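Local coordinates for endoglucanase (Clostridium thermocellum, PDB 2YIK), which probably hydrolyses internal beta-1,4-glucosidic bonds of cellulose, using a helical family 9 catalytic domain that also binds calcium and zinc ions, at residues Asp253-Asn258 against Asp280-Ala285; Glu301-Tyr306 against Cys327-Ile332; Asp345-Ala350 against Glu357-Trp362. One frame throughout, in Å; residues are numbered along the deposited sequence.

Interaction 1 of 3, residues Asp253-Asn258 against Asp280-Ala285. With CA (calcium ion), chain C.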
loop_
_atom_site.group_PDB
_atom_site.type_symbol
_atom_site.label_atom_id
_atom_site.label_comp_id
_atom_site.label_asym_id
_atom_site.label_seq_id
_atom_site.Cartn_x
_atom_site.Cartn_y
_atom_site.Cartn_z
ATOM N N ASP A 253 -5.301 -19.539 -1.029
ATOM C CA ASP A 253 -5.306 -20.981 -0.828
ATOM C C ASP A 253 -3.891 -21.504 -0.596
ATOM O O ASP A 253 -3.679 -22.436 0.178
ATOM C CB ASP A 253 -5.923 -21.691 -2.031
ATOM C CG ASP A 253 -6.297 -23.123 -1.716
ATOM O OD1 ASP A 253 -7.095 -23.324 -0.775
ATOM O OD2 ASP A 253 -5.798 -24.045 -2.390
ATOM N N PHE A 254 -2.931 -20.897 -1.279
ATOM C CA PHE A 254 -1.533 -21.266 -1.140
ATOM C C PHE A 254 -1.102 -20.909 0.290
ATOM O O PHE A 254 -0.437 -21.694 0.959
ATOM C CB PHE A 254 -0.705 -20.494 -2.177
ATOM C CG PHE A 254 0.785 -20.695 -2.064
ATOM C CD1 PHE A 254 1.530 -19.943 -1.156
ATOM C CD2 PHE A 254 1.448 -21.610 -2.881
ATOM C CE1 PHE A 254 2.923 -20.083 -1.069
ATOM C CE2 PHE A 254 2.845 -21.761 -2.805
ATOM C CZ PHE A 254 3.582 -20.997 -1.891
ATOM N N ALA A 255 -1.494 -19.727 0.756
ATOM C CA ALA A 255 -1.138 -19.298 2.111
ATOM C C ALA A 255 -1.805 -20.198 3.145
ATOM O O ALA A 255 -1.188 -20.601 4.125
ATOM C CB ALA A 255 -1.555 -17.832 2.340
ATOM N N GLU A 256 -3.071 -20.521 2.912
ATOM C CA GLU A 256 -3.828 -21.362 3.831
ATOM C C GLU A 256 -3.282 -22.784 3.942
ATOM O O GLU A 256 -3.062 -23.288 5.036
ATOM C CB GLU A 256 -5.290 -21.430 3.391
ATOM C CG GLU A 256 -6.171 -22.222 4.331
ATOM C CD GLU A 256 -7.587 -22.360 3.824
ATOM O OE1 GLU A 256 -8.047 -21.479 3.073
ATOM O OE2 GLU A 256 -8.252 -23.346 4.190
ATOM N N LYS A 257 -3.069 -23.411 2.789
ATOM C CA LYS A 257 -2.592 -24.787 2.689
ATOM C C LYS A 257 -1.170 -25.084 3.141
ATOM O O LYS A 257 -0.891 -26.177 3.631
ATOM C CB LYS A 257 -2.745 -25.264 1.246
ATOM C CG LYS A 257 -4.049 -25.999 0.951
ATOM C CD LYS A 257 -5.265 -25.290 1.526
ATOM C CE LYS A 257 -6.544 -26.103 1.272
ATOM N NZ LYS A 257 -6.785 -26.316 -0.198
ATOM N N ASN A 258 -0.269 -24.125 2.978
ATOM C CA ASN A 258 1.125 -24.348 3.337
ATOM C C ASN A 258 1.524 -23.854 4.731
ATOM O O ASN A 258 0.828 -23.038 5.333
ATOM C CB ASN A 258 2.018 -23.719 2.261
ATOM C CG ASN A 258 1.834 -24.382 0.892
ATOM O OD1 ASN A 258 1.531 -23.720 -0.104
ATOM N ND2 ASN A 258 2.023 -25.699 0.845
ATOM N N ASP A 280 -2.038 -10.829 10.545
ATOM C CA ASP A 280 -2.828 -9.661 10.167
ATOM C C ASP A 280 -3.061 -9.633 8.653
ATOM O O ASP A 280 -4.173 -9.369 8.207
ATOM C CB ASP A 280 -2.138 -8.377 10.618
ATOM C CG ASP A 280 -0.728 -8.280 10.117
ATOM O OD1 ASP A 280 0.003 -9.283 10.247
ATOM O OD2 ASP A 280 -0.348 -7.205 9.610
ATOM N N ASP A 281 -2.022 -9.904 7.863
ATOM C CA ASP A 281 -2.168 -9.914 6.405
ATOM C C ASP A 281 -3.129 -11.030 5.983
ATOM O O ASP A 281 -3.930 -10.864 5.060
ATOM C CB ASP A 281 -0.826 -10.164 5.720
ATOM C CG ASP A 281 0.263 -9.215 6.187
ATOM O OD1 ASP A 281 0.221 -8.015 5.853
ATOM O OD2 ASP A 281 1.169 -9.699 6.887
ATOM N N TYR A 282 -3.019 -12.173 6.657
ATOM C CA TYR A 282 -3.864 -13.325 6.373
ATOM C C TYR A 282 -5.330 -12.948 6.611
ATOM O O TYR A 282 -6.185 -13.188 5.759
ATOM C CB TYR A 282 -3.457 -14.496 7.278
ATOM C CG TYR A 282 -4.090 -15.824 6.922
ATOM C CD1 TYR A 282 -3.600 -16.599 5.867
ATOM C CD2 TYR A 282 -5.191 -16.301 7.635
ATOM C CE1 TYR A 282 -4.193 -17.818 5.532
ATOM C CE2 TYR A 282 -5.792 -17.515 7.311
ATOM C CZ TYR A 282 -5.291 -18.268 6.258
ATOM O OH TYR A 282 -5.901 -19.456 5.927
ATOM N N CYS A 283 -5.609 -12.339 7.763
ATOM C CA CYS A 283 -6.971 -11.930 8.106
ATOM C C CYS A 283 -7.494 -10.820 7.192
ATOM O O CYS A 283 -8.672 -10.802 6.842
ATOM C CB CYS A 283 -7.039 -11.488 9.574
ATOM S SG CYS A 283 -6.819 -12.866 10.728
ATOM N N TRP A 284 -6.601 -9.912 6.809
ATOM C CA TRP A 284 -6.896 -8.798 5.904
ATOM C C TRP A 284 -7.379 -9.372 4.555
ATOM O O TRP A 284 -8.407 -8.957 4.030
ATOM C CB TRP A 284 -5.607 -7.971 5.759
ATOM C CG TRP A 284 -5.511 -6.883 4.707
ATOM C CD1 TRP A 284 -4.570 -6.812 3.721
ATOM C CD2 TRP A 284 -6.217 -5.631 4.663
ATOM N NE1 TRP A 284 -4.626 -5.602 3.081
ATOM C CE2 TRP A 284 -5.623 -4.851 3.643
ATOM C CE3 TRP A 284 -7.273 -5.080 5.401
ATOM C CZ2 TRP A 284 -6.059 -3.560 3.326
ATOM C CZ3 TRP A 284 -7.709 -3.788 5.088
ATOM C CH2 TRP A 284 -7.094 -3.043 4.064
ATOM N N ALA A 285 -6.639 -10.335 4.016
ATOM C CA ALA A 285 -7.008 -10.976 2.753
ATOM C C ALA A 285 -8.328 -11.738 2.913
ATOM O O ALA A 285 -9.221 -11.643 2.067
ATOM C CB ALA A 285 -5.911 -11.932 2.313
HETATM CA CA CA C . 2.019 -8.370 8.945
HETATM O O HOH W 1 1.824 -6.400 7.264
HETATM O O HOH W 2 4.576 -7.953 8.956
#
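Tyr282 meets Ala255 and Glu256 where helices 238-257 and 279-293 pack together in the helical barrel of this family 9 glycoside hydrolase, and the start of the second helix also helps to build a calcium site. The tyrosine ring leaves its helix with CG anti to the backbone N (chi1 -170°) and arrives edge first. Its CE1 lies 4.1 Å from Ala255 CB, and Glu256 N sits at the same rim in the ring plane. At the end of the ring, Tyr282 OH comes to 3.2 Å from Glu256 CG, beside the aliphatic part of an extended chain whose carboxylate is turned 87° from the ring plane. The two polar ends do not pair with each other: Tyr282 OH is hydrogen-bonded to Glu301 and Glu256 OE1 to His297, while Phe252 stacks on the tyrosine ring.

One residue back along the helix, Asp281 OD2 binds the calcium ion at 2.6 Å. Asp280 grips it with both oxygens, OD1 at 2.6 Å and OD2 at 2.7 Å, and Lys277 O and two waters also bind it. One of these waters donates to Asp281 OD1, 2.7 Å away. The helices thus meet through an aromatic rim and an aliphatic chain, without a direct hydrogen bond between these segments; the hydroxyl and the carboxylate are held by Glu301 and His297, and calcium probably offsets the charge of the adjacent aspartates.

Interaction 2 of 3, residues Glu301-Tyr306 against Cys327-Ile332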
loop_
_atom_site.group_PDB
_atom_site.type_symbol
_atom_site.label_atom_id
_atom_site.label_comp_id
_atom_site.label_asym_id
_atom_site.label_seq_id
_atom_site.Cartn_x
_atom_site.Cartn_y
_atom_site.Cartn_z
ATOM N N GLU A 301 -11.872 -18.278 8.417
ATOM C CA GLU A 301 -10.425 -18.160 8.495
ATOM C C GLU A 301 -10.052 -16.841 9.166
ATOM O O GLU A 301 -9.099 -16.783 9.942
ATOM C CB GLU A 301 -9.798 -18.243 7.101
ATOM C CG GLU A 301 -9.747 -19.662 6.537
ATOM C CD GLU A 301 -8.990 -20.617 7.444
ATOM O OE1 GLU A 301 -7.768 -20.442 7.636
ATOM O OE2 GLU A 301 -9.626 -21.543 7.979
ATOM N N ALA A 302 -10.807 -15.786 8.873
ATOM C CA ALA A 302 -10.534 -14.489 9.476
ATOM C C ALA A 302 -10.760 -14.566 10.983
ATOM O O ALA A 302 -9.933 -14.106 11.769
ATOM C CB ALA A 302 -11.423 -13.418 8.863
ATOM N N PHE A 303 -11.876 -15.166 11.382
ATOM C CA PHE A 303 -12.204 -15.292 12.793
ATOM C C PHE A 303 -11.216 -16.166 13.554
ATOM O O PHE A 303 -10.976 -15.942 14.733
ATOM C CB PHE A 303 -13.625 -15.844 12.977
ATOM C CG PHE A 303 -14.719 -14.859 12.631
ATOM C CD1 PHE A 303 -14.431 -13.511 12.414
ATOM C CD2 PHE A 303 -16.048 -15.272 12.569
ATOM C CE1 PHE A 303 -15.445 -12.587 12.147
ATOM C CE2 PHE A 303 -17.071 -14.360 12.304
ATOM C CZ PHE A 303 -16.770 -13.012 12.091
ATOM N N LYS A 304 -10.636 -17.150 12.875
ATOM C CA LYS A 304 -9.671 -18.052 13.500
ATOM C C LYS A 304 -8.395 -17.336 13.970
ATOM O O LYS A 304 -7.830 -17.681 15.006
ATOM C CB LYS A 304 -9.296 -19.172 12.518
ATOM C CG LYS A 304 -8.397 -20.278 13.088
ATOM C CD LYS A 304 -8.199 -21.435 12.081
ATOM C CE LYS A 304 -9.541 -22.029 11.629
ATOM N NZ LYS A 304 -9.419 -23.171 10.642
ATOM N N TYR A 305 -7.952 -16.329 13.227
ATOM C CA TYR A 305 -6.719 -15.639 13.582
ATOM C C TYR A 305 -6.844 -14.173 13.988
ATOM O O TYR A 305 -5.870 -13.583 14.446
ATOM C CB TYR A 305 -5.722 -15.764 12.427
ATOM C CG TYR A 305 -5.386 -17.197 12.066
ATOM C CD1 TYR A 305 -4.520 -17.956 12.858
ATOM C CD2 TYR A 305 -5.947 -17.800 10.939
ATOM C CE1 TYR A 305 -4.218 -19.284 12.532
ATOM C CE2 TYR A 305 -5.654 -19.122 10.601
ATOM C CZ TYR A 305 -4.789 -19.859 11.401
ATOM O OH TYR A 305 -4.495 -21.163 11.069
ATOM N N TYR A 306 -8.030 -13.595 13.838
ATOM C CA TYR A 306 -8.250 -12.195 14.187
ATOM C C TYR A 306 -7.960 -11.857 15.652
ATOM O O TYR A 306 -8.566 -12.420 16.566
ATOM C CB TYR A 306 -9.687 -11.784 13.841
ATOM C CG TYR A 306 -10.039 -10.340 14.174
ATOM C CD1 TYR A 306 -9.174 -9.293 13.841
ATOM C CD2 TYR A 306 -11.255 -10.018 14.785
ATOM C CE1 TYR A 306 -9.513 -7.958 14.108
ATOM C CE2 TYR A 306 -11.606 -8.684 15.056
ATOM C CZ TYR A 306 -10.727 -7.660 14.715
ATOM O OH TYR A 306 -11.041 -6.341 14.995
ATOM N N CYS A 327 -11.595 -2.809 10.309
ATOM C CA CYS A 327 -12.556 -1.988 9.578
ATOM C C CYS A 327 -13.381 -2.831 8.607
ATOM O O CYS A 327 -14.601 -2.687 8.526
ATOM C CB CYS A 327 -11.838 -0.885 8.787
ATOM S SG CYS A 327 -11.171 0.472 9.770
ATOM N N ILE A 328 -12.714 -3.716 7.877
ATOM C CA ILE A 328 -13.411 -4.540 6.906
ATOM C C ILE A 328 -14.353 -5.535 7.581
ATOM O O ILE A 328 -15.487 -5.716 7.134
ATOM C CB ILE A 328 -12.414 -5.276 5.981
ATOM C CG1 ILE A 328 -11.465 -4.253 5.346
ATOM C CG2 ILE A 328 -13.174 -6.050 4.891
ATOM C CD1 ILE A 328 -12.174 -3.141 4.626
ATOM N N LEU A 329 -13.890 -6.167 8.657
ATOM C CA LEU A 329 -14.727 -7.108 9.386
ATOM C C LEU A 329 -15.947 -6.374 9.948
ATOM O O LEU A 329 -17.039 -6.927 10.010
ATOM C CB LEU A 329 -13.933 -7.776 10.516
ATOM C CG LEU A 329 -12.914 -8.831 10.062
ATOM C CD1 LEU A 329 -12.149 -9.373 11.260
ATOM C CD2 LEU A 329 -13.640 -9.964 9.349
ATOM N N ALA A 330 -15.766 -5.119 10.341
ATOM C CA ALA A 330 -16.880 -4.351 10.875
ATOM C C ALA A 330 -17.874 -4.008 9.763
ATOM O O ALA A 330 -19.088 -4.045 9.979
ATOM C CB ALA A 330 -16.374 -3.082 11.545
ATOM N N GLU A 331 -17.364 -3.667 8.582
ATOM C CA GLU A 331 -18.236 -3.342 7.457
ATOM C C GLU A 331 -18.980 -4.606 7.034
ATOM O O GLU A 331 -20.131 -4.543 6.634
ATOM C CB GLU A 331 -17.422 -2.779 6.284
ATOM C CG GLU A 331 -16.755 -1.448 6.602
ATOM C CD GLU A 331 -15.911 -0.887 5.463
ATOM O OE1 GLU A 331 -16.087 -1.293 4.297
ATOM O OE2 GLU A 331 -15.064 -0.017 5.745
ATOM N N ILE A 332 -18.314 -5.751 7.133
ATOM C CA ILE A 332 -18.920 -7.028 6.783
ATOM C C ILE A 332 -20.076 -7.296 7.746
ATOM O O ILE A 332 -21.156 -7.735 7.343
ATOM C CB ILE A 332 -17.870 -8.163 6.875
ATOM C CG1 ILE A 332 -16.986 -8.131 5.625
ATOM C CG2 ILE A 332 -18.551 -9.518 7.066
ATOM C CD1 ILE A 332 -15.766 -9.012 5.714
#
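Within 327-332, Leu329 alone touches the other segment, at Ala302, Phe303 and Tyr306. Its CB points toward 301-306, and CG stands anti to the carbonyl carbon (chi1 -74°), which carries the branch point toward Ala302 and Tyr306. There the chain forks. CD2 takes the upstream side: it lies 4.1 Å from Ala302 CB and 4.2 Å from Phe303 CE1, the phenylalanine ring being met obliquely. CD1 continues the chain in extended form and ends over the middle of one face of the Tyr306 ring, 3.7 Å from its centroid and only 11° off the ring normal. This is a CH-pi contact in which the methyl touches the ring carbons all round, with Tyr306 CD2 and CG nearest.

The two helices, 296-305 and 322-336, belong to the alpha-helical barrel expected of a family 9 glycoside hydrolase, and they meet here at a buried, apolar seam. Tyr306 is the first residue past the end of helix 296-305, yet its backbone N still bonds to Ala302 O at 2.9 Å. With CG anti to the backbone N (chi1 179°), the ring runs alongside the leucine in the reverse direction and presents one face to the methyl. Around Leu329, Ile328 packs on Trp136 and Trp288, while Phe303 reaches on to Phe343 of helix 342-350. Along helix 296-305, Lys304 NZ and Glu301 OE2 form a salt bridge of 3.1 Å.

Interaction 3 of 3, residues Asp345-Ala350 against Glu357-Trp362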
loop_
_atom_site.group_PDB
_atom_site.type_symbol
_atom_site.label_atom_id
_atom_site.label_comp_id
_atom_site.label_asym_id
_atom_site.label_seq_id
_atom_site.Cartn_x
_atom_site.Cartn_y
_atom_site.Cartn_z
ATOM N N ASP A 345 -20.745 -14.060 17.936
ATOM C CA ASP A 345 -20.670 -15.324 18.645
ATOM C C ASP A 345 -19.821 -16.350 17.909
ATOM O O ASP A 345 -19.171 -17.179 18.543
ATOM C CB ASP A 345 -22.075 -15.866 18.916
ATOM C CG ASP A 345 -22.835 -15.008 19.905
ATOM O OD1 ASP A 345 -22.179 -14.220 20.627
ATOM O OD2 ASP A 345 -24.081 -15.123 19.972
ATOM N N ARG A 346 -19.825 -16.295 16.581
ATOM C CA ARG A 346 -19.007 -17.208 15.784
ATOM C C ARG A 346 -17.542 -16.840 16.014
ATOM O O ARG A 346 -16.676 -17.713 16.153
ATOM C CB ARG A 346 -19.344 -17.087 14.291
ATOM C CG ARG A 346 -20.543 -17.930 13.829
ATOM C CD ARG A 346 -20.924 -17.610 12.380
ATOM N NE ARG A 346 -19.863 -17.921 11.417
ATOM C CZ ARG A 346 -19.859 -17.514 10.149
ATOM N NH1 ARG A 346 -20.859 -16.776 9.684
ATOM N NH2 ARG A 346 -18.854 -17.841 9.340
ATOM N N TYR A 347 -17.261 -15.541 16.057
ATOM C CA TYR A 347 -15.892 -15.100 16.285
ATOM C C TYR A 347 -15.394 -15.526 17.672
ATOM O O TYR A 347 -14.254 -15.969 17.819
ATOM C CB TYR A 347 -15.768 -13.583 16.131
ATOM C CG TYR A 347 -14.415 -13.084 16.594
ATOM C CD1 TYR A 347 -13.240 -13.557 16.008
ATOM C CD2 TYR A 347 -14.307 -12.212 17.678
ATOM C CE1 TYR A 347 -11.989 -13.182 16.495
ATOM C CE2 TYR A 347 -13.063 -11.829 18.174
ATOM C CZ TYR A 347 -11.908 -12.321 17.579
ATOM O OH TYR A 347 -10.682 -11.960 18.082
ATOM N N LYS A 348 -16.241 -15.394 18.688
ATOM C CA LYS A 348 -15.845 -15.797 20.034
ATOM C C LYS A 348 -15.520 -17.289 20.069
ATOM O O LYS A 348 -14.522 -17.699 20.666
ATOM C CB LYS A 348 -16.950 -15.483 21.038
ATOM C CG LYS A 348 -17.146 -14.001 21.281
ATOM C CD LYS A 348 -18.288 -13.762 22.250
ATOM C CE LYS A 348 -19.332 -12.853 21.645
ATOM N NZ LYS A 348 -20.410 -12.493 22.596
ATOM N N ARG A 349 -16.358 -18.097 19.425
ATOM C CA ARG A 349 -16.130 -19.539 19.388
ATOM C C ARG A 349 -14.825 -19.847 18.666
ATOM O O ARG A 349 -14.061 -20.709 19.090
ATOM C CB ARG A 349 -17.296 -20.261 18.684
ATOM C CG ARG A 349 -18.490 -20.584 19.591
ATOM C CD ARG A 349 -19.504 -21.505 18.892
ATOM N NE ARG A 349 -20.251 -20.809 17.843
ATOM C CZ ARG A 349 -21.304 -20.025 18.067
ATOM N NH1 ARG A 349 -21.766 -19.854 19.303
ATOM N NH2 ARG A 349 -21.910 -19.428 17.051
ATOM N N ALA A 350 -14.565 -19.119 17.585
ATOM C CA ALA A 350 -13.365 -19.318 16.774
ATOM C C ALA A 350 -12.043 -18.917 17.430
ATOM O O ALA A 350 -11.010 -19.525 17.167
ATOM C CB ALA A 350 -13.520 -18.571 15.450
ATOM N N GLU A 357 -18.256 -12.612 26.515
ATOM C CA GLU A 357 -17.307 -11.514 26.352
ATOM C C GLU A 357 -17.951 -10.535 25.366
ATOM O O GLU A 357 -18.599 -10.963 24.410
ATOM C CB GLU A 357 -15.970 -12.006 25.788
ATOM C CG GLU A 357 -15.073 -10.846 25.356
ATOM C CD GLU A 357 -13.600 -11.206 25.272
ATOM O OE1 GLU A 357 -13.243 -12.363 25.593
ATOM O OE2 GLU A 357 -12.795 -10.321 24.885
ATOM N N GLN A 358 -17.795 -9.231 25.594
ATOM C CA GLN A 358 -18.395 -8.261 24.683
ATOM C C GLN A 358 -17.553 -8.071 23.425
ATOM O O GLN A 358 -16.347 -7.822 23.495
ATOM C CB GLN A 358 -18.589 -6.900 25.354
ATOM C CG GLN A 358 -19.600 -6.021 24.605
ATOM C CD GLN A 358 -19.258 -4.539 24.656
ATOM O OE1 GLN A 358 -18.437 -4.041 23.862
ATOM N NE2 GLN A 358 -19.875 -3.822 25.599
ATOM N N ILE A 359 -18.204 -8.218 22.278
ATOM C CA ILE A 359 -17.561 -8.060 20.984
ATOM C C ILE A 359 -18.411 -7.142 20.120
ATOM O O ILE A 359 -19.595 -7.412 19.890
ATOM C CB ILE A 359 -17.411 -9.413 20.224
ATOM C CG1 ILE A 359 -16.344 -10.285 20.885
ATOM C CG2 ILE A 359 -17.025 -9.163 18.777
ATOM C CD1 ILE A 359 -16.759 -10.759 22.240
ATOM N N ASP A 360 -17.804 -6.049 19.675
ATOM C CA ASP A 360 -18.446 -5.087 18.791
ATOM C C ASP A 360 -17.350 -4.818 17.776
ATOM O O ASP A 360 -16.323 -4.217 18.097
ATOM C CB ASP A 360 -18.837 -3.807 19.544
ATOM C CG ASP A 360 -19.413 -2.728 18.622
ATOM O OD1 ASP A 360 -19.079 -2.695 17.417
ATOM O OD2 ASP A 360 -20.195 -1.885 19.110
ATOM N N PHE A 361 -17.566 -5.280 16.552
ATOM C CA PHE A 361 -16.563 -5.137 15.511
ATOM C C PHE A 361 -15.990 -3.737 15.285
ATOM O O PHE A 361 -14.826 -3.616 14.922
ATOM C CB PHE A 361 -17.081 -5.774 14.212
ATOM C CG PHE A 361 -17.119 -7.288 14.269
ATOM C CD1 PHE A 361 -15.937 -8.022 14.345
ATOM C CD2 PHE A 361 -18.335 -7.975 14.313
ATOM C CE1 PHE A 361 -15.961 -9.415 14.470
ATOM C CE2 PHE A 361 -18.369 -9.372 14.438
ATOM C CZ PHE A 361 -17.178 -10.089 14.516
ATOM N N TRP A 362 -16.773 -2.688 15.518
ATOM C CA TRP A 362 -16.258 -1.324 15.354
ATOM C C TRP A 362 -15.526 -0.801 16.600
ATOM O O TRP A 362 -14.767 0.167 16.516
ATOM C CB TRP A 362 -17.385 -0.342 15.019
ATOM C CG TRP A 362 -17.760 -0.280 13.570
ATOM C CD1 TRP A 362 -18.986 -0.553 13.034
ATOM C CD2 TRP A 362 -16.918 0.100 12.469
ATOM N NE1 TRP A 362 -18.960 -0.368 11.673
ATOM C CE2 TRP A 362 -17.700 0.030 11.295
ATOM C CE3 TRP A 362 -15.571 0.484 12.356
ATOM C CZ2 TRP A 362 -17.197 0.337 10.028
ATOM C CZ3 TRP A 362 -15.061 0.791 11.090
ATOM C CH2 TRP A 362 -15.876 0.711 9.945
HETATM O O HOH W 3 -21.031 -9.464 21.913
#
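Glu357 lies in the loop between helices 342-350 and 363-373, which runs back along Lys348 on the outer part of the helical barrel. Lys348 NZ donates to Glu357 O at 3.0 Å, although that oxygen is not securely placed; Gln355 O also accepts from the ammonium, Asp345 OD1 pairs with it in a weak salt bridge, and a water accepts from it. The Glu357 carboxylate itself turns to Tyr309. At Ile359 the backbone N donates to that same water, 3.1 Å away, so the water ties loop to lysine. The isoleucine lies alongside the lysine chain, the two running in opposite directions. Its CG2 stands anti to the backbone N and CG1 beside it (chi1 -72°); CG1 meets Lys348 CG at 3.8 Å, and CG2 approaches the Tyr347 ring obliquely, 4.2 Å from its CD2. Asp360 opens an Asx turn leading into the next helix, its side chain accepting a capping bond. Next, Phe361 brings CZ, at the edge of its ring, to 4.1 Å from Tyr347 CB. Finally Trp362 N donates to Asp360 OD1 at 3.0 Å with an N-H...O angle of 145°, meeting the oxygen on its anti side, 27° out of the carboxylate plane.

In the fold
The three contacts follow one another along the chain and touch in turn, on one side of the chain's centre. Centres of interactions 1 and 2 are 13 Å apart, joined by the probable hydrogen bond from Tyr282 OH to Glu301 OE1, 2.7 Å. Interactions 2 and 3, with centres 10 Å apart, meet through Tyr306 O and Tyr347 OH at 2.6 Å and through Ala330 packed against Phe361 and Trp362. Interactions 1 and 3 do not touch, their nearest atoms being about 8 Å apart. All three lie away from the predicted active-site residue His451. Interaction 1 supplies Asp280 and Asp281 to one calcium ion, and the Phe361 side chain in interaction 3 lies about 5 Å from a different one.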